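Side-chain contacts in periplasmic divalent cation tolerance protein (Thermotoga maritima, PDB 1VHF), which probably takes part in heavy-metal resistance and copper binding, as a homotrimer of the CutA family: residues 68-71 with 72-76; 90-93 with 94-98. All coordinates share one frame; numbering follows the deposited sequence.

Interaction 1 of 2, residues 68-71 with 72-76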
loop_
_atom_site.group_PDB
_atom_site.type_symbol
_atom_site.label_atom_id
_atom_site.label_comp_id
_atom_site.label_asym_id
_atom_site.label_seq_id
_atom_site.Cartn_x
_atom_site.Cartn_y
_atom_site.Cartn_z
ATOM N N TYR A 68 4.699 6.613 3.566
ATOM C CA TYR A 68 4.350 6.103 4.891
ATOM C C TYR A 68 3.529 7.098 5.697
ATOM O O TYR A 68 2.544 6.737 6.347
ATOM C CB TYR A 68 5.568 5.668 5.702
ATOM C CG TYR A 68 6.023 4.239 5.528
ATOM C CD1 TYR A 68 6.374 3.696 4.296
ATOM C CD2 TYR A 68 6.147 3.452 6.666
ATOM C CE1 TYR A 68 6.819 2.394 4.220
ATOM C CE2 TYR A 68 6.611 2.138 6.600
ATOM C CZ TYR A 68 6.952 1.641 5.354
ATOM O OH TYR A 68 7.376 0.327 5.277
ATOM N N GLU A 69 3.949 8.377 5.646
ATOM C CA GLU A 69 3.257 9.407 6.424
ATOM C C GLU A 69 1.838 9.609 5.964
ATOM O O GLU A 69 0.883 9.562 6.767
ATOM C CB GLU A 69 4.052 10.729 6.297
ATOM C CG GLU A 69 5.456 10.672 6.876
ATOM C CD GLU A 69 6.170 12.009 6.843
ATOM O OE1 GLU A 69 6.817 12.340 5.827
ATOM O OE2 GLU A 69 6.091 12.756 7.843
ATOM N N GLU A 70 1.601 9.706 4.662
ATOM C CA GLU A 70 0.263 9.909 4.144
ATOM C C GLU A 70 -0.606 8.696 4.376
ATOM O O GLU A 70 -1.794 8.794 4.693
ATOM C CB GLU A 70 0.238 10.346 2.678
ATOM C CG GLU A 70 -1.109 10.791 2.181
ATOM C CD GLU A 70 -1.786 11.968 2.846
ATOM O OE1 GLU A 70 -1.121 12.782 3.508
ATOM O OE2 GLU A 70 -3.027 12.115 2.693
ATOM N N LEU A 71 -0.062 7.494 4.050
ATOM C CA LEU A 71 -0.860 6.281 4.258
ATOM C C LEU A 71 -1.236 6.107 5.715
ATOM O O LEU A 71 -2.414 5.782 5.957
ATOM C CB LEU A 71 -0.019 5.113 3.708
ATOM C CG LEU A 71 -0.670 3.735 3.852
ATOM C CD1 LEU A 71 -2.021 3.668 3.158
ATOM C CD2 LEU A 71 0.257 2.671 3.279
ATOM N N ARG A 72 -0.359 6.390 6.669
ATOM C CA ARG A 72 -0.708 6.264 8.097
ATOM C C ARG A 72 -1.840 7.248 8.429
ATOM O O ARG A 72 -2.826 6.906 9.089
ATOM C CB ARG A 72 0.489 6.603 8.976
ATOM C CG ARG A 72 0.132 6.592 10.495
ATOM C CD ARG A 72 0.144 5.150 10.926
ATOM N NE ARG A 72 -0.186 4.826 12.281
ATOM C CZ ARG A 72 0.483 4.996 13.401
ATOM N NH1 ARG A 72 1.680 5.582 13.407
ATOM N NH2 ARG A 72 0.006 4.476 14.536
ATOM N N LYS A 73 -1.756 8.454 7.872
ATOM C CA LYS A 73 -2.760 9.478 8.122
ATOM C C LYS A 73 -4.083 9.275 7.473
ATOM O O LYS A 73 -5.109 9.854 7.926
ATOM C CB LYS A 73 -2.153 10.867 7.790
ATOM C CG LYS A 73 -1.198 11.245 8.924
ATOM C CD LYS A 73 -0.433 12.540 8.648
ATOM C CE LYS A 73 0.566 12.736 9.771
ATOM N NZ LYS A 73 1.486 13.889 9.616
ATOM N N LEU A 74 -4.178 8.518 6.383
ATOM C CA LEU A 74 -5.433 8.214 5.728
ATOM C C LEU A 74 -6.024 6.873 6.212
ATOM O O LEU A 74 -7.167 6.559 5.913
ATOM C CB LEU A 74 -5.210 8.090 4.200
ATOM C CG LEU A 74 -4.810 9.379 3.472
ATOM C CD1 LEU A 74 -4.387 9.090 2.039
ATOM C CD2 LEU A 74 -5.983 10.367 3.482
ATOM N N HIS A 75 -5.259 6.157 7.037
ATOM C CA HIS A 75 -5.731 4.787 7.337
ATOM C C HIS A 75 -6.857 4.712 8.310
ATOM O O HIS A 75 -6.788 5.364 9.370
ATOM C CB HIS A 75 -4.487 4.006 7.897
ATOM C CG HIS A 75 -4.538 2.589 7.394
ATOM N ND1 HIS A 75 -5.472 1.701 7.862
ATOM C CD2 HIS A 75 -3.799 1.930 6.461
ATOM C CE1 HIS A 75 -5.309 0.532 7.250
ATOM N NE2 HIS A 75 -4.298 0.653 6.374
ATOM N N PRO A 76 -7.842 3.848 8.101
ATOM C CA PRO A 76 -8.909 3.701 9.084
ATOM C C PRO A 76 -8.416 2.994 10.329
ATOM O O PRO A 76 -9.064 3.059 11.408
ATOM C CB PRO A 76 -9.971 2.876 8.388
ATOM C CG PRO A 76 -9.273 2.179 7.264
ATOM C CD PRO A 76 -8.072 3.035 6.896
HETATM O O HOH W 1 3.097 14.284 7.409
#
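Leu-71 and His-75 run next to each other off the same face of the helix end, with CD1 of Leu-71 4.1 Å from CD2 of His-75. This is the packed side: Leu-71 rests on Ile-19, Phe-10 and Ile-82, while the imidazole bonds to Ser-8 through NE2 and to the backbone N of Tyr-77 through ND1. These two bonds, one at each ring nitrogen, fix the rotation of the ring. On another flank Glu-70 bends at chi2 (60°) forward across Leu-74, OE2 of Glu-70 3.4 Å from CG of Leu-74; that oxygen also forms a long, weak ion pair with Lys-26. The solvent side is looser. The extended Lys-73 leaves its NZ 5.1 Å from OE2 of Glu-69, and a water bridges the gap, accepting from NZ at 2.8 Å and giving only a weak bond to the carboxylate. Arg-72 instead reaches Glu-78 O through NH2. A backbone bond runs from Leu-74 N to Glu-70 O (2.9 Å); His-75 is the first residue to leave helical angles. Such a two-faced C-terminal turn, largely apolar toward the sheet, with its polar groups hydrogen-bonded there, and charged outside, is typical of an amphipathic helix packed on an antiparallel sheet, as in the ferredoxin-like fold of CutA.

Interaction 2 of 2, residues 90-93 with 94-98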
loop_
_atom_site.group_PDB
_atom_site.type_symbol
_atom_site.label_atom_id
_atom_site.label_comp_id
_atom_site.label_asym_id
_atom_site.label_seq_id
_atom_site.Cartn_x
_atom_site.Cartn_y
_atom_site.Cartn_z
ATOM N N VAL A 90 13.892 -4.778 -12.353
ATOM C CA VAL A 90 12.668 -4.202 -12.927
ATOM C C VAL A 90 12.921 -3.967 -14.398
ATOM O O VAL A 90 14.006 -3.454 -14.778
ATOM C CB VAL A 90 12.240 -2.902 -12.221
ATOM C CG1 VAL A 90 13.314 -1.845 -12.277
ATOM C CG2 VAL A 90 10.926 -2.350 -12.800
ATOM N N LEU A 91 11.926 -4.216 -15.222
ATOM C CA LEU A 91 12.052 -3.956 -16.666
ATOM C C LEU A 91 12.361 -2.456 -16.809
ATOM O O LEU A 91 11.671 -1.621 -16.247
ATOM C CB LEU A 91 10.734 -4.334 -17.334
ATOM C CG LEU A 91 10.662 -4.064 -18.845
ATOM C CD1 LEU A 91 11.489 -5.062 -19.638
ATOM C CD2 LEU A 91 9.208 -4.099 -19.297
ATOM N N THR A 92 13.419 -2.159 -17.587
ATOM C CA THR A 92 13.840 -0.768 -17.731
ATOM C C THR A 92 12.734 0.181 -18.127
ATOM O O THR A 92 12.595 1.224 -17.451
ATOM C CB THR A 92 14.983 -0.668 -18.772
ATOM O OG1 THR A 92 16.081 -1.430 -18.227
ATOM C CG2 THR A 92 15.437 0.771 -18.950
ATOM N N GLU A 93 11.969 -0.141 -19.145
ATOM C CA GLU A 93 10.912 0.758 -19.632
ATOM C C GLU A 93 9.857 0.997 -18.565
ATOM O O GLU A 93 9.269 2.081 -18.436
ATOM C CB GLU A 93 10.276 0.189 -20.895
ATOM C CG GLU A 93 11.196 0.189 -22.120
ATOM C CD GLU A 93 11.866 -1.150 -22.320
ATOM O OE1 GLU A 93 12.334 -1.786 -21.345
ATOM O OE2 GLU A 93 11.962 -1.607 -23.490
ATOM N N TYR A 94 9.588 -0.028 -17.744
ATOM C CA TYR A 94 8.593 0.154 -16.682
ATOM C C TYR A 94 9.170 1.015 -15.574
ATOM O O TYR A 94 8.452 1.839 -14.998
ATOM C CB TYR A 94 8.178 -1.243 -16.151
ATOM C CG TYR A 94 7.050 -1.166 -15.129
ATOM C CD1 TYR A 94 5.782 -0.821 -15.573
ATOM C CD2 TYR A 94 7.226 -1.480 -13.803
ATOM C CE1 TYR A 94 4.713 -0.716 -14.703
ATOM C CE2 TYR A 94 6.159 -1.370 -12.907
ATOM C CZ TYR A 94 4.927 -1.007 -13.373
ATOM O OH TYR A 94 3.832 -0.924 -12.517
HETATM N N MSE A 95 10.452 0.836 -15.264
HETATM C CA MSE A 95 11.097 1.630 -14.228
HETATM C C MSE A 95 11.079 3.114 -14.673
HETATM O O MSE A 95 10.870 3.956 -13.818
HETATM C CB MSE A 95 12.540 1.241 -13.988
HETATM C CG MSE A 95 13.229 1.979 -12.843
HETATM SE SE MSE A 95 12.562 1.467 -11.108
HETATM C CE MSE A 95 11.770 3.123 -10.579
ATOM N N ASN A 96 11.265 3.332 -15.978
ATOM C CA ASN A 96 11.236 4.755 -16.417
ATOM C C ASN A 96 9.842 5.334 -16.272
ATOM O O ASN A 96 9.658 6.487 -15.867
ATOM C CB ASN A 96 11.646 4.834 -17.883
ATOM C CG ASN A 96 13.095 4.479 -18.147
ATOM O OD1 ASN A 96 13.952 4.610 -17.277
ATOM N ND2 ASN A 96 13.374 4.047 -19.368
ATOM N N TRP A 97 8.813 4.552 -16.601
ATOM C CA TRP A 97 7.435 5.014 -16.465
ATOM C C TRP A 97 7.138 5.294 -14.981
ATOM O O TRP A 97 6.535 6.313 -14.640
ATOM C CB TRP A 97 6.482 3.957 -17.013
ATOM C CG TRP A 97 5.040 4.274 -16.735
ATOM C CD1 TRP A 97 4.255 5.165 -17.411
ATOM C CD2 TRP A 97 4.260 3.825 -15.621
ATOM N NE1 TRP A 97 3.003 5.243 -16.838
ATOM C CE2 TRP A 97 2.986 4.406 -15.743
ATOM C CE3 TRP A 97 4.509 2.937 -14.561
ATOM C CZ2 TRP A 97 1.930 4.197 -14.852
ATOM C CZ3 TRP A 97 3.435 2.663 -13.714
ATOM C CH2 TRP A 97 2.212 3.332 -13.821
ATOM N N LEU A 98 7.593 4.409 -14.100
ATOM C CA LEU A 98 7.358 4.591 -12.664
ATOM C C LEU A 98 7.990 5.884 -12.151
ATOM O O LEU A 98 7.373 6.686 -11.447
ATOM C CB LEU A 98 7.993 3.411 -11.899
ATOM C CG LEU A 98 7.292 2.059 -11.919
ATOM C CD1 LEU A 98 8.191 0.997 -11.259
ATOM C CD2 LEU A 98 5.946 2.061 -11.227
#
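A hydrophobic staple marks the N-terminus of helix 92-101: Val-90, just before the N-cap residue Leu-91, packs against Met-95 in the first turns, and against Tyr-94 as well. The two methyls of Val-90 divide the work. CG2 comes to the edge of the Tyr-94 ring, in its plane, 3.9 Å from CD2 of Tyr-94, whereas CG1 meets the selenium of Met-95, a selenomethionine, at 3.6 Å. Both side chains cross that of Val-90 at about a right angle. The bend of Met-95 at chi2 (70°) turns SE across this methyl, as near to Val-90 CG1 as CB of Met-95 is. Leu-91 adds a looser touch, its CB 4.2 Å from CB of Tyr-94. In the CutA chain this helix follows the strand 82-86; Met-95 reaches Leu-3 of the strand 3-10, and Tyr-94 lies on Cys-31 with its OH weakly bonded to Lys-58. The helical bonding starts at Leu-91 O, which takes Met-95 N at 2.9 Å and a weak bond from Tyr-94 N. Thr-92 and Asn-96 run next to each other on the outer flank, CG2 of Thr-92 3.9 Å from ND2 of Asn-96, while Asn-96 N bonds to Thr-92 O (2.9 Å).

In the fold
Interactions 1 and 2 lie on opposite sides of the chain's centre, about 26 Å apart between centres and about 15 Å between nearest atoms, so neither touches the other. Residues 68-76 end one helix and 90-98 begin another, making the first a helix exit and the second a helix entry. Interaction 1 is partly buried, against the strands 3-10 and 82-86 and the helix 13-25, and mixes apolar packing with a buried, hydrogen-bonded histidine and a charge pair linked weakly through a water. Interaction 2 lies at the surface of the single chain and is mainly a contact of apolar side chains, with Met-95 its buried member. Both helices reach the strand 3-10, at different residues.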